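Local coordinates for metastasis-associated protein MTA1 (Homo sapiens, PDB 6G16) that probably serves as a scaffold subunit of the NuRD chromatin-remodelling and deacetylase complex, with the region described here bound to another protein, at residues H13-K16 with L17-I20; P41-S44 with A45-K48. All coordinates share one frame; numbering follows the deposited sequence.

Contact 1: H13-K16 with L17-I20; sequences HTTK and LTRI
Thr15 and Thr18 are brought together by their first torsions: OG1 of Thr15 stands between its own backbone N and carbonyl carbon (chi1 61°), while OG1 of Thr18 stands opposite its carbonyl carbon, beside the backbone N (chi1 -50°). The two hydroxyls thus converge across the first helical turn, and Thr18 OG1 donates to Thr15 OG1 over 2.7 Å. Thr15 OG1 also accepts from the backbone of the same residue, Thr18 N, at 3.1 Å and with an N-H...O angle of 153°. Both hydroxyls are bonded as well to the backbone of the partner protein, so the turn is part of the binding surface. Thr15 is the N-cap of helix 16-24, and threonine suits this place because its hydroxyl stands in for the carbonyl that a preceding turn would have supplied. A valine here would probably leave Thr18 N without its cap, the Thr18 hydroxyl without this acceptor and the partner's backbone without its bond to Thr15. Backbone bonds take over from the cap, Arg19 N donating to Thr15 O at 2.9 Å and Ile20 N to Lys16 O at 3.1 Å. On another flank Thr14 turns CG2 against Thr18 CB, 3.6 Å away, and the side chains cross at about a right angle; its OG1 reaches instead to the partner's backbone. Arg19, extended from CG to NE, carries its guanidinium back past the N-cap, where Thr14 O lies over one face and Lys16 NZ over the other. Thr14 O thus sits above the guanidinium plane, without the geometry of a hydrogen bond. Lys16 runs alongside Arg19 in the same direction, with Lys16 NZ 3.6 Å from Arg19 NH1, a pair of like charges. The imidazole of His13 comes up to the guanidinium edge, its CE1 3.7 Å from Arg19 NH2.

Contact 2: P41-S44 with A45-K48; sequences PINS and AAIK
Asn43 and Ala46 supply the capping hydrogen bond: Asn43 OD1 accepts from Ala46 N at 3.2 Å. The N-H points well at the oxygen (159°), yet the donor sits above the amide plane, 54° out of it. The Asn43 side chain starts opposite its backbone N (chi1 -157°), which swings the amide forward over the first turn and lays its CG against the Ala46 methyl; the small alanine leaves room for it. Two main-chain bonds continue the helix, Ile47 N to Asn43 O at 3.1 Å and Lys48 N to Ser44 O at 2.8 Å. Just ahead, an inverse gamma turn centred on Asn43 joins Ser44 N to Ile42 O over 2.8 Å, bending the chain into helix 44-53. Apolar contact joins the residues flanking this cap: Ile42 CG2 meets Ile47 CD1 at 3.7 Å, the branches crossing at a slant. An apolar pair formed by the residue before the N-cap and the fourth residue of the helix is a hydrophobic staple, and isoleucine suits both places because each also packs on helix 26-29, Ile42 on Leu29 and Ile47 on Ile28 and Leu29. A further contact, on a different flank, pairs Ser44 with Lys48. The extended Lys48 chain passes its methylenes by the Ser44 carbonyl, CG lying 3.4 Å from Ser44 O, while Lys48 NZ stays 3.8 Å from Ser44 OG. A short serine and a long, flexible lysine both rest here on aromatic side chains of the partner protein, which also binds Ile42 N through a polar side chain.

In the fold
Contact 1 and contact 2 are two helix starts in series along the chain, at the N-termini of helix 16-24 and helix 44-53. Their centres lie 14 Å apart and their nearest atoms about 6 Å, so they do not touch. Both use an N-cap side chain that accepts from the N-H three residues on, a threonine hydroxyl in 13-20 and an asparagine amide in 41-48. They differ in the pair flanking the cap, polar Thr14 and Arg19 in the first, two isoleucines in the second. Each faces the same partner protein, consistent with the histone chaperone that MTA proteins recruit: contact 1 through hydrogen bonds to its backbone as well as packing, contact 2 through packing, partly on aromatic side chains, and a bond to Ile42 N.

Contact 1: H13-K16 with L17-I20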
loop_
_atom_site.group_PDB
_atom_site.type_symbol
_atom_site.label_atom_id
_atom_site.label_comp_id
_atom_site.label_asym_id
_atom_site.label_seq_id
_atom_site.Cartn_x
_atom_site.Cartn_y
_atom_site.Cartn_z
ATOM N N HIS B 13 12.414 16.928 -5.799
ATOM C CA HIS B 13 12.176 17.545 -4.501
ATOM C C HIS B 13 11.755 18.937 -4.889
ATOM O O HIS B 13 12.567 19.718 -5.375
ATOM C CB HIS B 13 13.435 17.534 -3.677
ATOM C CG HIS B 13 13.255 17.990 -2.267
ATOM N ND1 HIS B 13 12.072 17.818 -1.569
ATOM C CD2 HIS B 13 14.130 18.560 -1.393
ATOM C CE1 HIS B 13 12.215 18.286 -0.334
ATOM N NE2 HIS B 13 13.456 18.730 -0.199
ATOM N N THR B 14 10.463 19.228 -4.744
ATOM C CA THR B 14 9.864 20.430 -5.334
ATOM C C THR B 14 10.402 21.648 -4.647
ATOM O O THR B 14 10.488 21.635 -3.426
ATOM C CB THR B 14 8.333 20.427 -5.199
ATOM O OG1 THR B 14 7.795 19.384 -6.005
ATOM C CG2 THR B 14 7.739 21.722 -5.694
ATOM N N THR B 15 10.751 22.686 -5.421
ATOM C CA THR B 15 11.379 23.910 -4.850
ATOM C C THR B 15 10.394 24.765 -4.045
ATOM O O THR B 15 9.186 24.822 -4.349
ATOM C CB THR B 15 11.916 24.841 -5.934
ATOM O OG1 THR B 15 10.816 25.255 -6.767
ATOM C CG2 THR B 15 12.994 24.145 -6.782
ATOM N N LYS B 16 10.934 25.482 -3.065
ATOM C CA LYS B 16 10.134 26.373 -2.222
ATOM C C LYS B 16 9.350 27.356 -3.061
ATOM O O LYS B 16 8.202 27.655 -2.756
ATOM C CB LYS B 16 11.010 27.121 -1.219
ATOM C CG LYS B 16 11.813 26.234 -0.263
ATOM C CD LYS B 16 10.968 25.251 0.550
ATOM C CE LYS B 16 11.766 24.001 0.903
ATOM N NZ LYS B 16 11.120 23.219 1.991
ATOM N N LEU B 17 9.958 27.833 -4.134
ATOM C CA LEU B 17 9.268 28.753 -5.037
ATOM C C LEU B 17 8.055 28.082 -5.712
ATOM O O LEU B 17 6.979 28.689 -5.853
ATOM C CB LEU B 17 10.245 29.333 -6.077
ATOM C CG LEU B 17 9.847 30.593 -6.884
ATOM C CD1 LEU B 17 8.744 30.353 -7.913
ATOM C CD2 LEU B 17 9.467 31.766 -5.987
ATOM N N THR B 18 8.215 26.832 -6.135
ATOM C CA THR B 18 7.089 26.157 -6.766
ATOM C C THR B 18 5.983 25.944 -5.736
ATOM O O THR B 18 4.811 26.133 -6.062
ATOM C CB THR B 18 7.491 24.857 -7.466
ATOM O OG1 THR B 18 8.622 25.109 -8.316
ATOM C CG2 THR B 18 6.331 24.344 -8.349
ATOM N N ARG B 19 6.354 25.612 -4.496
ATOM C CA ARG B 19 5.372 25.434 -3.430
ATOM C C ARG B 19 4.520 26.678 -3.202
ATOM O O ARG B 19 3.287 26.584 -3.099
ATOM C CB ARG B 19 6.031 25.040 -2.116
ATOM C CG ARG B 19 6.689 23.687 -2.130
ATOM C CD ARG B 19 6.848 23.133 -0.713
ATOM N NE ARG B 19 7.473 21.814 -0.749
ATOM C CZ ARG B 19 8.765 21.587 -1.001
ATOM N NH1 ARG B 19 9.614 22.608 -1.211
ATOM N NH2 ARG B 19 9.227 20.329 -1.047
ATOM N N ILE B 20 5.164 27.837 -3.117
ATOM C CA ILE B 20 4.419 29.101 -2.938
ATOM C C ILE B 20 3.665 29.514 -4.198
ATOM O O ILE B 20 2.584 30.097 -4.107
ATOM C CB ILE B 20 5.295 30.262 -2.397
ATOM C CG1 ILE B 20 6.417 30.641 -3.390
ATOM C CG2 ILE B 20 5.801 29.902 -0.983
ATOM C CD1 ILE B 20 7.764 31.020 -2.747
#

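Contact 2: P41-S44 with A45-K48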
loop_
_atom_site.group_PDB
_atom_site.type_symbol
_atom_site.label_atom_id
_atom_site.label_comp_id
_atom_site.label_asym_id
_atom_site.label_seq_id
_atom_site.Cartn_x
_atom_site.Cartn_y
_atom_site.Cartn_z
ATOM N N PRO B 41 -2.451 17.972 -18.973
ATOM C CA PRO B 41 -1.374 18.934 -18.838
ATOM C C PRO B 41 -1.812 20.104 -17.990
ATOM O O PRO B 41 -2.807 20.726 -18.289
ATOM C CB PRO B 41 -1.121 19.387 -20.270
ATOM C CG PRO B 41 -1.573 18.259 -21.112
ATOM C CD PRO B 41 -2.727 17.646 -20.387
ATOM N N ILE B 42 -1.087 20.361 -16.917
ATOM C CA ILE B 42 -1.300 21.539 -16.108
ATOM C C ILE B 42 -0.733 22.751 -16.855
ATOM O O ILE B 42 0.358 22.693 -17.406
ATOM C CB ILE B 42 -0.610 21.356 -14.736
ATOM C CG1 ILE B 42 -1.382 20.313 -13.947
ATOM C CG2 ILE B 42 -0.516 22.680 -13.963
ATOM C CD1 ILE B 42 -0.675 19.826 -12.711
ATOM N N ASN B 43 -1.447 23.863 -16.811
ATOM C CA ASN B 43 -0.986 25.118 -17.411
ATOM C C ASN B 43 0.169 25.800 -16.652
ATOM O O ASN B 43 0.016 26.873 -16.069
ATOM C CB ASN B 43 -2.179 26.050 -17.533
ATOM C CG ASN B 43 -2.002 27.116 -18.594
ATOM O OD1 ASN B 43 -0.872 27.454 -19.022
ATOM N ND2 ASN B 43 -3.147 27.680 -19.025
ATOM N N SER B 44 1.343 25.181 -16.704
ATOM C CA SER B 44 2.516 25.710 -15.999
ATOM C C SER B 44 2.941 27.110 -16.476
ATOM O O SER B 44 3.369 27.948 -15.685
ATOM C CB SER B 44 3.699 24.731 -16.109
ATOM O OG SER B 44 4.418 24.901 -17.313
ATOM N N ALA B 45 2.845 27.359 -17.770
ATOM C CA ALA B 45 3.184 28.693 -18.302
ATOM C C ALA B 45 2.387 29.785 -17.575
ATOM O O ALA B 45 2.970 30.664 -16.900
ATOM C CB ALA B 45 2.939 28.756 -19.816
ATOM N N ALA B 46 1.058 29.673 -17.665
ATOM C CA ALA B 46 0.160 30.584 -16.952
ATOM C C ALA B 46 0.532 30.746 -15.463
ATOM O O ALA B 46 0.584 31.873 -14.964
ATOM C CB ALA B 46 -1.275 30.120 -17.101
ATOM N N ILE B 47 0.812 29.630 -14.786
ATOM C CA ILE B 47 1.175 29.638 -13.357
ATOM C C ILE B 47 2.452 30.428 -13.126
ATOM O O ILE B 47 2.484 31.254 -12.213
ATOM C CB ILE B 47 1.310 28.206 -12.775
ATOM C CG1 ILE B 47 -0.066 27.524 -12.748
ATOM C CG2 ILE B 47 1.918 28.218 -11.364
ATOM C CD1 ILE B 47 -0.010 26.024 -12.482
ATOM N N LYS B 48 3.478 30.171 -13.948
ATOM C CA LYS B 48 4.794 30.834 -13.805
ATOM C C LYS B 48 4.678 32.353 -14.033
ATOM O O LYS B 48 5.268 33.165 -13.309
ATOM C CB LYS B 48 5.812 30.235 -14.780
ATOM C CG LYS B 48 6.314 28.869 -14.341
ATOM C CD LYS B 48 7.093 28.154 -15.431
ATOM C CE LYS B 48 7.150 26.660 -15.163
ATOM N NZ LYS B 48 7.933 25.969 -16.222
#